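Local structure of isomerase/lactonizing enzyme (Agrobacterium tumefaciens, 1RVK) at residues D341-M353 with P362-I376. The protein is of unknown specific function but belongs to the enolase superfamily, binds magnesium, and probably acts on a carboxylate substrate as an isomerase or lactonizing enzyme. Sequence-based numbering, arbitrary orientation.
Sequences DGHDYLKSLSDPM and PDRPGLGEDIDFTFI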
loop_
_atom_site.group_PDB
_atom_site.type_symbol
_atom_site.label_atom_id
_atom_site.label_comp_id
_atom_site.label_asym_id
_atom_site.label_seq_id
_atom_site.Cartn_x
_atom_site.Cartn_y
_atom_site.Cartn_z
ATOM N N ASP A 341 11.825 13.378 2.956
ATOM C CA ASP A 341 11.578 14.730 2.464
ATOM C C ASP A 341 10.097 14.990 2.182
ATOM O O ASP A 341 9.662 16.139 2.122
ATOM C CB ASP A 341 12.398 14.999 1.200
ATOM C CG ASP A 341 13.825 15.418 1.509
ATOM O OD1 ASP A 341 14.611 15.588 0.556
ATOM O OD2 ASP A 341 14.157 15.587 2.705
ATOM N N GLY A 342 9.327 13.923 2.000
ATOM C CA GLY A 342 7.902 14.081 1.758
ATOM C C GLY A 342 7.485 14.475 0.353
ATOM O O GLY A 342 8.235 14.307 -0.606
ATOM N N HIS A 343 6.269 15.004 0.245
ATOM C CA HIS A 343 5.694 15.426 -1.031
ATOM C C HIS A 343 5.534 16.939 -1.033
ATOM O O HIS A 343 5.284 17.530 0.013
ATOM C CB HIS A 343 4.323 14.778 -1.213
ATOM C CG HIS A 343 4.360 13.282 -1.221
ATOM N ND1 HIS A 343 4.748 12.553 -2.324
ATOM C CD2 HIS A 343 4.088 12.378 -0.248
ATOM C CE1 HIS A 343 4.714 11.264 -2.031
ATOM N NE2 HIS A 343 4.317 11.131 -0.778
ATOM N N ASP A 344 5.657 17.565 -2.198
ATOM C CA ASP A 344 5.523 19.015 -2.261
ATOM C C ASP A 344 4.115 19.527 -1.967
ATOM O O ASP A 344 3.944 20.692 -1.594
ATOM C CB ASP A 344 6.018 19.561 -3.615
ATOM C CG ASP A 344 5.422 18.839 -4.816
ATOM O OD1 ASP A 344 4.452 18.066 -4.657
ATOM O OD2 ASP A 344 5.935 19.061 -5.938
ATOM N N TYR A 345 3.108 18.670 -2.109
ATOM C CA TYR A 345 1.732 19.090 -1.853
ATOM C C TYR A 345 1.258 18.828 -0.421
ATOM O O TYR A 345 0.091 19.047 -0.091
ATOM C CB TYR A 345 0.778 18.439 -2.871
ATOM C CG TYR A 345 0.778 16.924 -2.885
ATOM C CD1 TYR A 345 -0.061 16.200 -2.039
ATOM C CD2 TYR A 345 1.616 16.215 -3.746
ATOM C CE1 TYR A 345 -0.069 14.806 -2.049
ATOM C CE2 TYR A 345 1.618 14.816 -3.766
ATOM C CZ TYR A 345 0.773 14.121 -2.915
ATOM O OH TYR A 345 0.767 12.741 -2.930
ATOM N N LEU A 346 2.178 18.376 0.425
ATOM C CA LEU A 346 1.892 18.096 1.830
ATOM C C LEU A 346 2.875 18.911 2.674
ATOM O O LEU A 346 4.076 18.881 2.424
ATOM C CB LEU A 346 2.064 16.597 2.110
ATOM C CG LEU A 346 0.808 15.742 2.314
ATOM C CD1 LEU A 346 -0.312 16.185 1.398
ATOM C CD2 LEU A 346 1.160 14.276 2.087
ATOM N N LYS A 347 2.368 19.635 3.665
ATOM C CA LYS A 347 3.223 20.468 4.511
ATOM C C LYS A 347 4.079 19.679 5.499
ATOM O O LYS A 347 5.150 20.134 5.899
ATOM C CB LYS A 347 2.375 21.483 5.286
ATOM C CG LYS A 347 1.591 22.459 4.419
ATOM C CD LYS A 347 0.916 23.515 5.290
ATOM C CE LYS A 347 0.143 24.528 4.468
ATOM N NZ LYS A 347 -0.998 23.900 3.759
ATOM N N SER A 348 3.599 18.503 5.896
ATOM C CA SER A 348 4.314 17.652 6.848
ATOM C C SER A 348 4.127 16.202 6.430
ATOM O O SER A 348 3.245 15.899 5.630
ATOM C CB SER A 348 3.747 17.835 8.260
ATOM O OG SER A 348 3.785 19.192 8.667
ATOM N N LEU A 349 4.949 15.313 6.980
ATOM C CA LEU A 349 4.851 13.893 6.660
ATOM C C LEU A 349 3.670 13.255 7.374
ATOM O O LEU A 349 3.349 13.604 8.509
ATOM C CB LEU A 349 6.119 13.144 7.082
ATOM C CG LEU A 349 7.435 13.405 6.346
ATOM C CD1 LEU A 349 7.302 12.967 4.901
ATOM C CD2 LEU A 349 7.801 14.878 6.439
ATOM N N SER A 350 3.025 12.313 6.701
ATOM C CA SER A 350 1.904 11.609 7.298
ATOM C C SER A 350 2.448 10.463 8.138
ATOM O O SER A 350 1.759 9.959 9.026
ATOM C CB SER A 350 0.981 11.033 6.218
ATOM O OG SER A 350 0.347 12.058 5.477
ATOM N N ASP A 351 3.692 10.071 7.869
ATOM C CA ASP A 351 4.298 8.945 8.574
ATOM C C ASP A 351 5.723 9.157 9.084
ATOM O O ASP A 351 6.647 8.446 8.685
ATOM C CB ASP A 351 4.266 7.712 7.665
ATOM C CG ASP A 351 4.976 7.942 6.340
ATOM O OD1 ASP A 351 5.382 9.093 6.064
ATOM O OD2 ASP A 351 5.127 6.971 5.569
ATOM N N PRO A 352 5.913 10.122 9.995
ATOM C CA PRO A 352 7.238 10.413 10.555
ATOM C C PRO A 352 7.736 9.194 11.325
ATOM O O PRO A 352 6.964 8.554 12.041
ATOM C CB PRO A 352 6.978 11.586 11.502
ATOM C CG PRO A 352 5.640 12.117 11.102
ATOM C CD PRO A 352 4.872 10.909 10.674
HETATM N N MSE A 353 9.020 8.875 11.198
HETATM C CA MSE A 353 9.565 7.723 11.908
HETATM C C MSE A 353 10.737 8.127 12.802
HETATM O O MSE A 353 11.642 8.843 12.361
HETATM C CB MSE A 353 10.018 6.655 10.908
HETATM C CG MSE A 353 10.433 5.343 11.565
HETATM SE SE MSE A 353 10.990 3.989 10.309
HETATM C CE MSE A 353 12.806 4.610 10.009
ATOM N N PRO A 362 0.281 10.950 13.189
ATOM C CA PRO A 362 0.066 12.368 13.491
ATOM C C PRO A 362 -1.213 12.592 14.287
ATOM O O PRO A 362 -2.216 11.913 14.072
ATOM C CB PRO A 362 -0.002 13.007 12.107
ATOM C CG PRO A 362 0.909 12.135 11.294
ATOM C CD PRO A 362 0.498 10.750 11.745
ATOM N N ASP A 363 -1.172 13.544 15.210
ATOM C CA ASP A 363 -2.345 13.852 16.008
ATOM C C ASP A 363 -3.112 14.953 15.280
ATOM O O ASP A 363 -3.236 16.075 15.773
ATOM C CB ASP A 363 -1.934 14.330 17.403
ATOM C CG ASP A 363 -3.093 14.326 18.383
ATOM O OD1 ASP A 363 -2.915 14.810 19.522
ATOM O OD2 ASP A 363 -4.182 13.831 18.015
ATOM N N ARG A 364 -3.596 14.628 14.086
ATOM C CA ARG A 364 -4.352 15.566 13.266
ATOM C C ARG A 364 -5.667 14.891 12.888
ATOM O O ARG A 364 -5.725 13.668 12.769
ATOM C CB ARG A 364 -3.556 15.941 12.008
ATOM C CG ARG A 364 -2.194 16.580 12.293
ATOM C CD ARG A 364 -1.612 17.261 11.056
ATOM N NE ARG A 364 -1.090 16.325 10.062
ATOM C CZ ARG A 364 0.174 15.913 10.006
ATOM N NH1 ARG A 364 1.062 16.352 10.889
ATOM N NH2 ARG A 364 0.556 15.067 9.060
ATOM N N PRO A 365 -6.740 15.676 12.702
ATOM C CA PRO A 365 -8.062 15.145 12.342
ATOM C C PRO A 365 -8.167 14.449 10.986
ATOM O O PRO A 365 -7.421 14.749 10.052
ATOM C CB PRO A 365 -8.963 16.377 12.441
ATOM C CG PRO A 365 -8.044 17.490 12.063
ATOM C CD PRO A 365 -6.777 17.143 12.817
ATOM N N GLY A 366 -9.117 13.521 10.887
ATOM C CA GLY A 366 -9.305 12.782 9.651
ATOM C C GLY A 366 -8.110 11.886 9.390
ATOM O O GLY A 366 -7.577 11.267 10.319
ATOM N N LEU A 367 -7.692 11.804 8.131
ATOM C CA LEU A 367 -6.540 10.985 7.766
ATOM C C LEU A 367 -5.256 11.688 8.190
ATOM O O LEU A 367 -4.169 11.112 8.137
ATOM C CB LEU A 367 -6.524 10.725 6.259
ATOM C CG LEU A 367 -7.657 9.836 5.740
ATOM C CD1 LEU A 367 -7.670 9.852 4.221
ATOM C CD2 LEU A 367 -7.477 8.419 6.270
ATOM N N GLY A 368 -5.390 12.941 8.614
ATOM C CA GLY A 368 -4.235 13.687 9.076
ATOM C C GLY A 368 -3.252 14.145 8.019
ATOM O O GLY A 368 -2.108 14.471 8.339
ATOM N N GLU A 369 -3.670 14.170 6.760
ATOM C CA GLU A 369 -2.773 14.625 5.711
ATOM C C GLU A 369 -2.749 16.154 5.772
ATOM O O GLU A 369 -3.784 16.812 5.652
ATOM C CB GLU A 369 -3.241 14.103 4.345
ATOM C CG GLU A 369 -3.289 12.567 4.297
ATOM C CD GLU A 369 -3.545 11.992 2.912
ATOM O OE1 GLU A 369 -4.520 12.404 2.255
ATOM O OE2 GLU A 369 -2.774 11.106 2.480
ATOM N N ASP A 370 -1.559 16.701 6.001
ATOM C CA ASP A 370 -1.350 18.148 6.119
ATOM C C ASP A 370 -1.275 18.734 4.711
ATOM O O ASP A 370 -0.195 19.027 4.196
ATOM C CB ASP A 370 -0.042 18.398 6.879
ATOM C CG ASP A 370 0.046 19.797 7.465
ATOM O OD1 ASP A 370 1.074 20.099 8.108
ATOM O OD2 ASP A 370 -0.906 20.587 7.289
ATOM N N ILE A 371 -2.442 18.910 4.100
ATOM C CA ILE A 371 -2.544 19.392 2.730
ATOM C C ILE A 371 -2.186 20.853 2.475
ATOM O O ILE A 371 -2.684 21.758 3.144
ATOM C CB ILE A 371 -3.964 19.128 2.189
ATOM C CG1 ILE A 371 -4.316 17.652 2.403
ATOM C CG2 ILE A 371 -4.037 19.481 0.710
ATOM C CD1 ILE A 371 -5.745 17.297 2.071
ATOM N N ASP A 372 -1.312 21.069 1.496
ATOM C CA ASP A 372 -0.903 22.418 1.120
ATOM C C ASP A 372 -1.843 22.827 -0.009
ATOM O O ASP A 372 -1.513 22.679 -1.186
ATOM C CB ASP A 372 0.544 22.422 0.615
ATOM C CG ASP A 372 1.113 23.830 0.468
ATOM O OD1 ASP A 372 0.330 24.778 0.245
ATOM O OD2 ASP A 372 2.350 23.987 0.563
ATOM N N PHE A 373 -3.021 23.326 0.353
ATOM C CA PHE A 373 -4.012 23.730 -0.641
ATOM C C PHE A 373 -3.518 24.842 -1.560
ATOM O O PHE A 373 -3.904 24.907 -2.729
ATOM C CB PHE A 373 -5.309 24.161 0.046
ATOM C CG PHE A 373 -5.985 23.054 0.803
ATOM C CD1 PHE A 373 -5.727 22.858 2.156
ATOM C CD2 PHE A 373 -6.857 22.186 0.154
ATOM C CE1 PHE A 373 -6.328 21.813 2.854
ATOM C CE2 PHE A 373 -7.463 21.136 0.842
ATOM C CZ PHE A 373 -7.196 20.949 2.195
ATOM N N THR A 374 -2.662 25.711 -1.032
ATOM C CA THR A 374 -2.120 26.808 -1.826
ATOM C C THR A 374 -1.245 26.270 -2.953
ATOM O O THR A 374 -1.321 26.747 -4.084
ATOM C CB THR A 374 -1.289 27.768 -0.954
ATOM O OG1 THR A 374 -2.134 28.344 0.049
ATOM C CG2 THR A 374 -0.688 28.874 -1.803
ATOM N N PHE A 375 -0.417 25.275 -2.646
ATOM C CA PHE A 375 0.450 24.683 -3.657
ATOM C C PHE A 375 -0.390 24.033 -4.752
ATOM O O PHE A 375 -0.113 24.187 -5.943
ATOM C CB PHE A 375 1.379 23.637 -3.025
ATOM C CG PHE A 375 2.190 22.861 -4.028
ATOM C CD1 PHE A 375 1.652 21.754 -4.675
ATOM C CD2 PHE A 375 3.482 23.263 -4.356
ATOM C CE1 PHE A 375 2.386 21.058 -5.636
ATOM C CE2 PHE A 375 4.225 22.575 -5.317
ATOM C CZ PHE A 375 3.676 21.470 -5.958
ATOM N N ILE A 376 -1.422 23.306 -4.344
ATOM C CA ILE A 376 -2.288 22.638 -5.300
ATOM C C ILE A 376 -2.967 23.661 -6.209
ATOM O O ILE A 376 -3.065 23.464 -7.418
ATOM C CB ILE A 376 -3.341 21.782 -4.571
ATOM C CG1 ILE A 376 -2.636 20.629 -3.850
ATOM C CG2 ILE A 376 -4.368 21.258 -5.560
ATOM C CD1 ILE A 376 -3.536 19.801 -2.947
HETATM O O HOH W 1 4.087 21.932 1.245
HETATM O O HOH W 2 -2.831 25.768 2.600
HETATM O O HOH W 3 0.616 14.799 5.926
HETATM O O HOH W 4 3.936 15.149 10.590
HETATM O O HOH W 5 -0.519 10.413 3.441
HETATM O O HOH W 6 -1.423 9.803 8.827
#
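L346 and I371 form a single antiparallel bridge, a non-hydrogen-bonded pair flanked by bonds from D372 N to Y345 O (2.9 Å) and from K347 N to D370 O (2.7 Å). Beside the bridge the side chains of K347, S348 and D370 meet. With CG anti to the backbone N (chi1 -161°), the D370 carboxylate swings back to 341-353, where OD1 takes the S348 hydroxyl OG at 2.9 Å on its anti lone pair and lies against K347 CB. K347 runs across D370 and D372 at about a right angle; its final bend (chi4 65°) brings NZ to 2.8 Å from I371 O, while the salt bridge to D372 OD1 is long. That same OD1 caps the helix that follows, accepting from F375 N.

R364 is clamped flat between P362 CB over one guanidinium face and D370 CB over the other. In its plane, NE and NH2 both grip G368 O side-on, and NH2 also reaches L349 O (3.2 Å), approaching that carbonyl from above its plane. A water bridges NH1 to L349 O, and another joins S348 O, S350 OG and D370 N.

At the other end, the F375 ring has D344 O over one face, CZ lies 3.3 Å from D344 OD2, and Y345 CB packs on CD1 at 3.9 Å. The D344 carboxylate, tilted 38° to the ring, bonds to T13 and T14 of strand 3-15.

The loop between strands 328-333 and 358-360 is thus tied to the segment near the C-terminus of the chain, which leads into helix 373-378, against the N-terminal sheet: Y345 meets F11 and F51, I371 and I376 lie on strands 30-42 and 47-52, and S350 and E369 touch helix 313-321.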